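Local coordinates for protein O-ureido-L-serine synthase (Streptomyces lavendulae, PDB 3X44) that uses pyridoxal 5'-phosphate to replace the acetate of O-acetyl-L-serine with hydroxyurea, making O-ureido-L-serine for the antibiotic D-cycloserine, at residues S158-L161 with A162-G166; V185-M188 with L189-A192. The protein carries 1 engineered substitution. All coordinates share one frame; numbering follows the deposited sequence.

Contact 1 (S158-L161 with A162-G166)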
ATOM      1  N   SER A 158      -1.722   5.023  14.531  1.00 19.21           N
ATOM      2  CA  SER A 158      -2.720   4.881  13.470  1.00 18.83           C
ATOM      3  C   SER A 158      -2.544   3.582  12.693  1.00 18.67           C
ATOM      4  O   SER A 158      -3.524   2.971  12.266  1.00 16.89           O
ATOM      5  CB  SER A 158      -2.651   6.067  12.500  1.00 15.85           C
ATOM      6  OG  SER A 158      -3.127   7.257  13.111  1.00 15.79           O
ATOM      7  N   GLU A 159      -1.294   3.180  12.497  1.00 19.30           N
ATOM      8  CA  GLU A 159      -0.984   1.948  11.771  1.00 19.50           C
ATOM      9  C   GLU A 159      -1.414   0.746  12.611  1.00 20.68           C
ATOM     10  O   GLU A 159      -1.972  -0.227  12.095  1.00 20.22           O
ATOM     11  CB  GLU A 159       0.523   1.866  11.494  1.00 20.70           C
ATOM     12  CG  GLU A 159       1.044   2.956  10.569  1.00 17.47           C
ATOM     13  CD  GLU A 159       2.528   3.208  10.742  1.00 15.72           C
ATOM     14  OE1 GLU A 159       3.261   2.254  11.081  1.00 15.46           O
ATOM     15  OE2 GLU A 159       2.958   4.360  10.538  1.00 16.02           O
ATOM     16  N   ILE A 160      -1.146   0.826  13.912  1.00 19.30           N
ATOM     17  CA  ILE A 160      -1.499  -0.247  14.835  1.00 18.04           C
ATOM     18  C   ILE A 160      -3.018  -0.416  14.900  1.00 18.04           C
ATOM     19  O   ILE A 160      -3.532  -1.521  14.754  1.00 16.29           O
ATOM     20  CB  ILE A 160      -0.940   0.040  16.254  1.00 18.46           C
ATOM     21  CG1 ILE A 160       0.581  -0.162  16.258  1.00 16.90           C
ATOM     22  CG2 ILE A 160      -1.616  -0.876  17.289  1.00 17.51           C
ATOM     23  CD1 ILE A 160       1.292   0.338  17.528  1.00 14.67           C
ATOM     24  N   LEU A 161      -3.736   0.686  15.105  1.00 20.28           N
ATOM     25  CA  LEU A 161      -5.189   0.635  15.196  1.00 18.77           C
ATOM     26  C   LEU A 161      -5.855   0.182  13.903  1.00 20.75           C
ATOM     27  O   LEU A 161      -6.845  -0.557  13.937  1.00 19.29           O
ATOM     28  CB  LEU A 161      -5.740   1.996  15.609  1.00 18.06           C
ATOM     29  CG  LEU A 161      -5.467   2.384  17.066  1.00 17.06           C
ATOM     30  CD1 LEU A 161      -5.710   3.878  17.256  1.00 16.24           C
ATOM     31  CD2 LEU A 161      -6.372   1.562  17.985  1.00 16.95           C
ATOM     32  N   ALA A 162      -5.317   0.624  12.769  1.00 17.89           N
ATOM     33  CA  ALA A 162      -5.868   0.245  11.470  1.00 18.09           C
ATOM     34  C   ALA A 162      -5.703  -1.253  11.244  1.00 17.44           C
ATOM     35  O   ALA A 162      -6.629  -1.930  10.798  1.00 17.29           O
ATOM     36  CB  ALA A 162      -5.168   1.017  10.345  1.00 20.04           C
ATOM     37  N   ASP A 163      -4.520  -1.768  11.561  1.00 16.92           N
ATOM     38  CA  ASP A 163      -4.237  -3.186  11.379  1.00 20.77           C
ATOM     39  C   ASP A 163      -5.087  -4.083  12.274  1.00 21.76           C
ATOM     40  O   ASP A 163      -5.464  -5.187  11.879  1.00 22.13           O
ATOM     41  CB  ASP A 163      -2.759  -3.468  11.648  1.00 17.21           C
ATOM     42  CG  ASP A 163      -1.885  -3.209  10.440  1.00 18.84           C
ATOM     43  OD1 ASP A 163      -2.421  -2.971   9.341  1.00 20.75           O
ATOM     44  OD2 ASP A 163      -0.652  -3.247  10.592  1.00 21.95           O
ATOM     45  N   PHE A 164      -5.390  -3.609  13.479  1.00 22.60           N
ATOM     46  CA  PHE A 164      -6.178  -4.400  14.414  1.00 22.57           C
ATOM     47  C   PHE A 164      -7.655  -4.040  14.480  1.00 21.64           C
ATOM     48  O   PHE A 164      -8.390  -4.591  15.297  1.00 20.84           O
ATOM     49  CB  PHE A 164      -5.560  -4.315  15.812  1.00 22.23           C
ATOM     50  CG  PHE A 164      -4.414  -5.266  16.018  1.00 22.70           C
ATOM     51  CD1 PHE A 164      -3.102  -4.816  15.952  1.00 21.15           C
ATOM     52  CD2 PHE A 164      -4.648  -6.622  16.239  1.00 24.69           C
ATOM     53  CE1 PHE A 164      -2.036  -5.700  16.101  1.00 22.82           C
ATOM     54  CE2 PHE A 164      -3.591  -7.517  16.390  1.00 20.62           C
ATOM     55  CZ  PHE A 164      -2.283  -7.056  16.320  1.00 24.17           C
ATOM     56  N   ALA A 165      -8.092  -3.124  13.619  1.00 21.65           N
ATOM     57  CA  ALA A 165      -9.496  -2.720  13.603  1.00 20.06           C
ATOM     58  C   ALA A 165     -10.373  -3.934  13.325  1.00 20.76           C
ATOM     59  O   ALA A 165     -10.148  -4.668  12.363  1.00 17.28           O
ATOM     60  CB  ALA A 165      -9.729  -1.648  12.543  1.00 18.78           C
ATOM     61  N   GLY A 166     -11.362  -4.145  14.185  1.00 19.60           N
ATOM     62  CA  GLY A 166     -12.264  -5.271  14.030  1.00 22.54           C
ATOM     63  C   GLY A 166     -11.639  -6.580  14.480  1.00 23.01           C
ATOM     64  O   GLY A 166     -12.235  -7.647  14.309  1.00 24.11           O
TER

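Contact 2 (V185-M188 with L189-A192)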
ATOM      1  N   VAL A 185       1.604   6.300  21.424  1.00 11.42           N
ATOM      2  CA  VAL A 185       0.723   5.175  21.154  1.00 12.16           C
ATOM      3  C   VAL A 185      -0.211   4.926  22.339  1.00 13.79           C
ATOM      4  O   VAL A 185      -1.407   4.696  22.162  1.00 13.41           O
ATOM      5  CB  VAL A 185       1.520   3.894  20.864  1.00 11.91           C
ATOM      6  CG1 VAL A 185       0.558   2.738  20.608  1.00 17.95           C
ATOM      7  CG2 VAL A 185       2.407   4.096  19.645  1.00 12.33           C
ATOM      8  N   GLY A 186       0.347   4.992  23.545  1.00 17.39           N
ATOM      9  CA  GLY A 186      -0.442   4.762  24.743  1.00 19.11           C
ATOM     10  C   GLY A 186      -1.650   5.670  24.865  1.00 20.93           C
ATOM     11  O   GLY A 186      -2.718   5.242  25.314  1.00 19.71           O
ATOM     12  N   GLN A 187      -1.483   6.925  24.455  1.00 21.49           N
ATOM     13  CA  GLN A 187      -2.553   7.911  24.539  1.00 21.35           C
ATOM     14  C   GLN A 187      -3.676   7.703  23.526  1.00 21.18           C
ATOM     15  O   GLN A 187      -4.841   7.988  23.819  1.00 17.20           O
ATOM     16  CB  GLN A 187      -1.971   9.313  24.391  1.00 19.96           C
ATOM     17  CG  GLN A 187      -1.329   9.830  25.667  1.00 21.64           C
ATOM     18  CD  GLN A 187      -0.708  11.193  25.496  1.00 20.25           C
ATOM     19  OE1 GLN A 187      -0.485  11.652  24.376  1.00 24.35           O
ATOM     20  NE2 GLN A 187      -0.425  11.854  26.609  1.00 21.96           N
ATOM     21  N   MET A 188      -3.331   7.211  22.340  1.00 20.96           N
ATOM     22  CA  MET A 188      -4.334   6.968  21.312  1.00 20.94           C
ATOM     23  C   MET A 188      -5.065   5.672  21.659  1.00 21.46           C
ATOM     24  O   MET A 188      -6.267   5.541  21.420  1.00 17.12           O
ATOM     25  CB  MET A 188      -3.673   6.870  19.933  1.00 19.02           C
ATOM     26  CG  MET A 188      -3.019   8.176  19.474  1.00 22.19           C
ATOM     27  SD  MET A 188      -3.990   9.673  19.839  1.00 22.96           S
ATOM     28  CE  MET A 188      -5.239   9.548  18.608  1.00 23.69           C
ATOM     29  N   LEU A 189      -4.329   4.726  22.233  1.00 20.46           N
ATOM     30  CA  LEU A 189      -4.906   3.460  22.645  1.00 21.60           C
ATOM     31  C   LEU A 189      -5.929   3.729  23.743  1.00 23.29           C
ATOM     32  O   LEU A 189      -6.965   3.066  23.810  1.00 26.03           O
ATOM     33  CB  LEU A 189      -3.824   2.531  23.193  1.00 21.71           C
ATOM     34  CG  LEU A 189      -2.943   1.798  22.183  1.00 21.14           C
ATOM     35  CD1 LEU A 189      -1.819   1.088  22.920  1.00 21.70           C
ATOM     36  CD2 LEU A 189      -3.781   0.814  21.382  1.00 21.13           C
ATOM     37  N   ARG A 190      -5.630   4.709  24.595  1.00 21.14           N
ATOM     38  CA  ARG A 190      -6.514   5.074  25.700  1.00 21.81           C
ATOM     39  C   ARG A 190      -7.889   5.511  25.207  1.00 21.32           C
ATOM     40  O   ARG A 190      -8.911   5.141  25.781  1.00 19.91           O
ATOM     41  CB  ARG A 190      -5.894   6.208  26.538  1.00 23.76           C
ATOM     42  CG  ARG A 190      -6.276   6.169  28.022  1.00 25.16           C
ATOM     43  CD  ARG A 190      -6.337   7.553  28.689  1.00 25.81           C
ATOM     44  NE  ARG A 190      -5.326   8.504  28.218  1.00 24.83           N
ATOM     45  CZ  ARG A 190      -4.237   8.854  28.901  1.00 24.46           C
ATOM     46  NH1 ARG A 190      -3.994   8.336  30.099  1.00 21.70           N
ATOM     47  NH2 ARG A 190      -3.399   9.751  28.401  1.00 21.08           N
ATOM     48  N   VAL A 191      -7.909   6.290  24.132  1.00 20.20           N
ATOM     49  CA  VAL A 191      -9.160   6.791  23.581  1.00 22.33           C
ATOM     50  C   VAL A 191      -9.928   5.767  22.745  1.00 20.18           C
ATOM     51  O   VAL A 191     -11.141   5.599  22.907  1.00 20.61           O
ATOM     52  CB  VAL A 191      -8.903   8.043  22.713  1.00 22.56           C
ATOM     53  CG1 VAL A 191     -10.219   8.627  22.223  1.00 24.26           C
ATOM     54  CG2 VAL A 191      -8.120   9.069  23.516  1.00 26.44           C
ATOM     55  N   ALA A 192      -9.227   5.069  21.864  1.00 19.78           N
ATOM     56  CA  ALA A 192      -9.889   4.103  20.986  1.00 20.58           C
ATOM     57  C   ALA A 192     -10.054   2.681  21.536  1.00 20.95           C
ATOM     58  O   ALA A 192     -11.093   2.060  21.324  1.00 21.59           O
ATOM     59  CB  ALA A 192      -9.167   4.063  19.627  1.00 19.61           C
TER
HETATM   60  O   HOH W   1      -5.571   9.824  25.451  1.00 20.61           O

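Contact 1 (S158-L161 with A162-G166)
Phe164 sets the edge of its ring beside the carbonyl of Ile160, one turn earlier. With CG anti to its own carbonyl carbon (chi1 -82°), the ring meets Ile160 edge first: Ile160 O lies in the ring plane, 3.5 Å from Phe164 CD1, while Ile160 CG2 stands 4.4 Å from the same CD1. That oxygen also accepts the backbone N-H of Phe164 at 3.1 Å, so the aromatic edge sits beside a carbonyl already in use. The Asp163 carboxylate lies beside the preceding turn, its CG 3.4 Å from Glu159 O, the acceptor for Asp163 N. This is the C-terminal end of helix 147-164; in this fold type II pyridoxal-phosphate enzyme the helix packs against helix 180-192 and strand 285-290. Branched, apolar Ile160 suits the interior there, touching Val185 and Leu287, and Phe164 presents its ring edge-to-face with Tyr30. The Glu159 side chain, by contrast, reaches away to salt bridges with Lys32 and Arg45, which probably offset the like charge of Asp163, whose OD2 is 6.8 Å from Glu159 OE1. The small CB of Ala162 fits closely against Ser158 O at 3.2 Å.

Contact 2 (V185-M188 with L189-A192)
Gln187 O receives a hydrogen bond from a water at 2.6 Å, and that water in turn accepts one from Arg190 NE at 3.1 Å, lying in the plane of the guanidinium at its edge. The water thus ties the arginine back to the main chain one turn earlier. Bends at chi2 and chi3 fold the Arg190 chain alongside Gln187, pointing the same way, and NH2 comes to 3.4 Å from Gln187 CG with the amide and guanidinium planes 40° apart. Gln187 NE2 and Arg190 NH2 both meet Asp232 OD2, while Gln187 OE1 accepts a hydrogen bond from Arg153. On the inner side of this helix, the crossover of a beta-alpha-beta unit between strands 171-174 and 197-203, Val185 and Leu189 also lie side by side. Val185 CG1, anti to the backbone N (chi1 179°), reaches Leu189 CD1 at 3.7 Å, and both branched aliphatic residues rest on Phe172 of the sheet. Met188, flexible and apolar, meets Met188 of the second subunit. Within the chain, Met188 O accepts Ala192 N at 3.0 Å. With water on NE, Ser234 on NH1 and Asp232 on NH2, all three guanidinium nitrogens of Arg190 are held, which probably limits its rotation and stabilises its positive charge.

Overall arrangement
The two contacts lie on neighbouring helices, 147-164 and 180-192, with centres about 12 Å apart. They meet directly: Ile160 CD1 packs 4.0 Å from Val185 CG1, and Leu161 CD2 lies 4.1 Å from Ala192 CB. Contact 2 is the more buried, although Arg190 is exposed; contact 1 is partly buried and runs from the helix end into a loop. Both have an apolar inner side, an aromatic ring and aliphatic chains in contact 1, valine, leucine and methionine in contact 2. Their polar chemistry differs: an acidic residue of contact 1 pairs with basic partners, whereas a basic residue of contact 2 pairs with an aspartate. Both touch the second subunit of the tetramer, and contact 1 the third as well.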